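Local atomic coordinates of bilirubin-inducible fluorescent protein UnaG (Anguilla japonica, PDB entry 4I3B), a protein that binds unconjugated bilirubin with high affinity inside its beta-barrel and, once bilirubin is bound, emits green fluorescence on excitation. Residues A[37-42]-A[132-137]. Residues are numbered along the deposited sequence; the frame is centred on the assembly and turned at random. Where two conformers were deposited one is given.
Sequences TTPTLY and RSYRRA. With BLR (3-[5-[(Z)-(4-ethenyl-3-methyl-5-oxidanylidene-pyrrol-2-ylidene)methyl]-2-[[5-[(Z)-(3-ethenyl-4-methyl-5-oxidanylidene-pyrrol-2-ylidene)methyl]-3-(3-hydroxy-3-oxopropyl)-4-methyl-1H-pyrrol-2-yl]methyl]-4-methyl-1H-pyrrol-3-yl]propanoic acid), chain G.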
loop_
_atom_site.group_PDB
_atom_site.type_symbol
_atom_site.label_atom_id
_atom_site.label_comp_id
_atom_site.label_asym_id
_atom_site.label_seq_id
_atom_site.Cartn_x
_atom_site.Cartn_y
_atom_site.Cartn_z
ATOM N N THR A 37 -9.257 9.649 0.862
ATOM C CA THR A 37 -8.346 9.874 -0.259
ATOM C C THR A 37 -8.724 9.108 -1.525
ATOM O O THR A 37 -9.364 8.063 -1.472
ATOM C CB THR A 37 -6.878 9.512 0.099
ATOM O OG1 THR A 37 -6.785 8.159 0.569
ATOM C CG2 THR A 37 -6.348 10.466 1.161
ATOM N N THR A 38 -8.284 9.644 -2.657
ATOM C CA THR A 38 -8.400 8.958 -3.933
ATOM C C THR A 38 -7.001 8.896 -4.555
ATOM O O THR A 38 -6.649 9.690 -5.421
ATOM C CB THR A 38 -9.404 9.665 -4.845
ATOM O OG1 THR A 38 -9.046 11.044 -4.931
ATOM C CG2 THR A 38 -10.838 9.547 -4.273
ATOM N N PRO A 39 -6.175 7.949 -4.092
ATOM C CA PRO A 39 -4.777 7.876 -4.525
ATOM C C PRO A 39 -4.556 7.455 -5.979
ATOM O O PRO A 39 -5.378 6.780 -6.592
ATOM C CB PRO A 39 -4.200 6.824 -3.585
ATOM C CG PRO A 39 -5.397 5.956 -3.205
ATOM C CD PRO A 39 -6.464 6.991 -3.014
ATOM N N THR A 40 -3.409 7.879 -6.509
ATOM C CA THR A 40 -2.877 7.430 -7.787
ATOM C C THR A 40 -1.521 6.802 -7.478
ATOM O O THR A 40 -0.751 7.351 -6.657
ATOM C CB THR A 40 -2.682 8.605 -8.750
ATOM O OG1 THR A 40 -3.917 9.312 -8.867
ATOM C CG2 THR A 40 -2.269 8.122 -10.116
ATOM N N LEU A 41 -1.220 5.682 -8.129
ATOM C CA LEU A 41 0.061 4.995 -7.999
ATOM C C LEU A 41 0.769 4.962 -9.330
ATOM O O LEU A 41 0.127 4.761 -10.368
ATOM C CB LEU A 41 -0.154 3.550 -7.588
ATOM C CG LEU A 41 -1.151 3.257 -6.485
ATOM C CD1 LEU A 41 -1.332 1.769 -6.309
ATOM C CD2 LEU A 41 -0.771 3.915 -5.187
ATOM N N TYR A 42 2.098 5.073 -9.290
ATOM C CA TYR A 42 2.943 4.923 -10.469
ATOM C C TYR A 42 3.970 3.896 -10.076
ATOM O O TYR A 42 4.850 4.174 -9.248
ATOM C CB TYR A 42 3.633 6.240 -10.835
ATOM C CG TYR A 42 2.684 7.397 -10.986
ATOM C CD1 TYR A 42 2.137 7.708 -12.224
ATOM C CD2 TYR A 42 2.308 8.167 -9.888
ATOM C CE1 TYR A 42 1.263 8.778 -12.386
ATOM C CE2 TYR A 42 1.410 9.212 -10.025
ATOM C CZ TYR A 42 0.892 9.523 -11.271
ATOM O OH TYR A 42 0.012 10.573 -11.380
ATOM N N ARG A 132 -8.888 -2.150 -0.643
ATOM C CA ARG A 132 -8.970 -1.121 -1.655
ATOM C C ARG A 132 -8.728 -1.759 -3.005
ATOM O O ARG A 132 -8.034 -2.766 -3.105
ATOM C CB ARG A 132 -7.970 0.001 -1.402
ATOM C CG ARG A 132 -7.930 0.443 0.060
ATOM C CD ARG A 132 -6.881 1.518 0.215
ATOM N NE ARG A 132 -7.432 2.852 0.026
ATOM C CZ ARG A 132 -6.688 3.971 -0.038
ATOM N NH1 ARG A 132 -5.346 3.960 -0.050
ATOM N NH2 ARG A 132 -7.299 5.137 -0.102
ATOM N N SER A 133 -9.314 -1.181 -4.040
ATOM C CA SER A 133 -9.149 -1.626 -5.429
ATOM C C SER A 133 -8.786 -0.429 -6.285
ATOM O O SER A 133 -9.351 0.652 -6.086
ATOM C CB SER A 133 -10.452 -2.207 -6.010
ATOM O OG SER A 133 -10.971 -3.272 -5.244
ATOM N N TYR A 134 -7.894 -0.656 -7.251
ATOM C CA TYR A 134 -7.481 0.348 -8.223
ATOM C C TYR A 134 -7.749 -0.136 -9.645
ATOM O O TYR A 134 -7.692 -1.339 -9.927
ATOM C CB TYR A 134 -5.983 0.620 -8.111
ATOM C CG TYR A 134 -5.535 1.227 -6.811
ATOM C CD1 TYR A 134 -5.377 0.468 -5.652
ATOM C CD2 TYR A 134 -5.157 2.558 -6.779
ATOM C CE1 TYR A 134 -4.897 1.066 -4.480
ATOM C CE2 TYR A 134 -4.694 3.144 -5.642
ATOM C CZ TYR A 134 -4.541 2.391 -4.499
ATOM O OH TYR A 134 -4.082 3.016 -3.358
ATOM N N ARG A 135 -7.999 0.811 -10.539
ATOM C CA ARG A 135 -8.194 0.521 -11.950
ATOM C C ARG A 135 -7.105 1.208 -12.757
ATOM O O ARG A 135 -6.441 2.100 -12.260
ATOM C CB ARG A 135 -9.551 1.048 -12.394
ATOM C CG ARG A 135 -9.638 2.546 -12.374
ATOM C CD ARG A 135 -10.970 3.012 -12.947
ATOM N NE ARG A 135 -11.122 4.447 -12.801
ATOM C CZ ARG A 135 -10.650 5.346 -13.657
ATOM N NH1 ARG A 135 -9.968 4.981 -14.735
ATOM N NH2 ARG A 135 -10.848 6.628 -13.428
ATOM N N ARG A 136 -6.944 0.795 -14.007
ATOM C CA ARG A 136 -6.119 1.519 -14.972
ATOM C C ARG A 136 -6.845 2.748 -15.492
ATOM O O ARG A 136 -8.064 2.806 -15.523
ATOM C CB ARG A 136 -5.826 0.617 -16.179
ATOM C CG ARG A 136 -5.035 -0.604 -15.844
ATOM C CD ARG A 136 -3.654 -0.274 -15.312
ATOM N NE ARG A 136 -2.883 -1.496 -15.226
ATOM C CZ ARG A 136 -1.579 -1.534 -15.018
ATOM N NH1 ARG A 136 -0.916 -0.409 -14.815
ATOM N NH2 ARG A 136 -0.948 -2.704 -14.977
ATOM N N ALA A 137 -6.062 3.726 -15.898
ATOM C CA ALA A 137 -6.574 4.887 -16.593
ATOM C C ALA A 137 -7.013 4.488 -18.010
ATOM O O ALA A 137 -6.431 3.605 -18.657
ATOM C CB ALA A 137 -5.522 5.966 -16.638
HETATM C CHA BLR G . -1.252 4.058 -0.648
HETATM N NA BLR G . 0.435 2.360 -1.467
HETATM C C1A BLR G . 0.157 3.512 -0.801
HETATM C C2A BLR G . 1.320 3.989 -0.218
HETATM C C3A BLR G . 2.324 3.075 -0.538
HETATM C C4A BLR G . 1.751 2.078 -1.317
HETATM C CMA BLR G . 3.767 3.156 -0.140
HETATM C CAA BLR G . 1.456 5.249 0.579
HETATM C CBA BLR G . 1.523 5.008 2.035
HETATM C CGA BLR G . 1.694 6.249 2.835
HETATM O O1A BLR G . 1.305 7.371 2.397
HETATM O O2A BLR G . 2.289 6.119 3.965
HETATM C CHB BLR G . 2.490 0.933 -1.875
HETATM N NB BLR G . 0.909 0.166 -3.591
HETATM C C1B BLR G . 2.135 0.086 -2.893
HETATM C C2B BLR G . 2.865 -1.004 -3.402
HETATM C C3B BLR G . 2.234 -1.586 -4.356
HETATM C C4B BLR G . 0.874 -0.955 -4.615
HETATM C CMB BLR G . 4.233 -1.386 -2.870
HETATM O OB BLR G . -0.013 -1.161 -5.367
HETATM C CAB BLR G . 2.675 -2.752 -5.161
HETATM C CBB BLR G . 1.938 -3.327 -6.159
HETATM N NC BLR G . -2.697 7.679 2.913
HETATM C C1C BLR G . -2.902 9.128 3.386
HETATM C C2C BLR G . -2.733 8.965 4.857
HETATM C C3C BLR G . -2.475 7.745 5.182
HETATM C C4C BLR G . -2.421 6.897 4.090
HETATM C CMC BLR G . -2.822 10.160 5.745
HETATM O OC BLR G . -3.166 10.069 2.691
HETATM C CAC BLR G . -2.204 7.240 6.540
HETATM C CBC BLR G . -2.853 7.695 7.640
HETATM C CHD BLR G . -2.170 5.564 4.054
HETATM N ND BLR G . -1.810 5.091 1.564
HETATM C C1D BLR G . -1.940 4.740 2.857
HETATM C C2D BLR G . -1.789 3.272 2.917
HETATM C C3D BLR G . -1.583 2.807 1.644
HETATM C C4D BLR G . -1.558 3.958 0.725
HETATM C CMD BLR G . -1.890 2.500 4.191
HETATM C CAD BLR G . -1.353 1.366 1.273
HETATM C CBD BLR G . -2.626 0.748 0.730
HETATM C CGD BLR G . -2.797 1.060 -0.712
HETATM O O1D BLR G . -3.820 1.663 -1.082
HETATM O O2D BLR G . -1.956 0.694 -1.565
HETATM O O HOH W 1 -4.420 6.736 0.138
HETATM O O HOH W 2 -10.121 6.024 -0.078
#
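R132 and Y134 pack against T37, P39 and L41 and together grip one propionate oxygen of bilirubin. That oxygen, BLR O1D, accepts a hydrogen bond from Y134 OH at 2.7 Å, arriving at the edge of the phenol ring and in its plane, and a second from R132 NH1 at 2.9 Å. The other terminal nitrogen, R132 NH2, donates to T37 OG1 at 3.1 Å in a bent bond (141°), tilted slightly out of the guanidinium plane. Two waters sit at the guanidinium edge: one links R132 NH1 to T37 OG1, the other R132 NH2 to T37 O. The P39 ring packs against R132 and Y134, with CD near R132 NH2 and CG 3.2 Å from Y134 OH. L41 lies across the phenol, its CD1 over one face in a CH-pi contact, 3.8 Å from the Y134 ring centroid. A bend at chi3 (91°) turns the R132 guanidinium toward T37 and the propionate. An alanine in place of this arginine would probably leave BLR O1D held by Y134 OH but without the arginine N-H, and cut the two waters off from the arginine side. Further out, F17 makes a cation-pi contact with R132, while T37 OG1 also bonds to G34 O. Strand 7-15 runs between strands 40-46 and 128-135, so the contact spans it on the barrel interior, forming the Arg-x-Tyr motif that holds the carboxylate in fatty-acid binding proteins, here taken by a propionate of bilirubin.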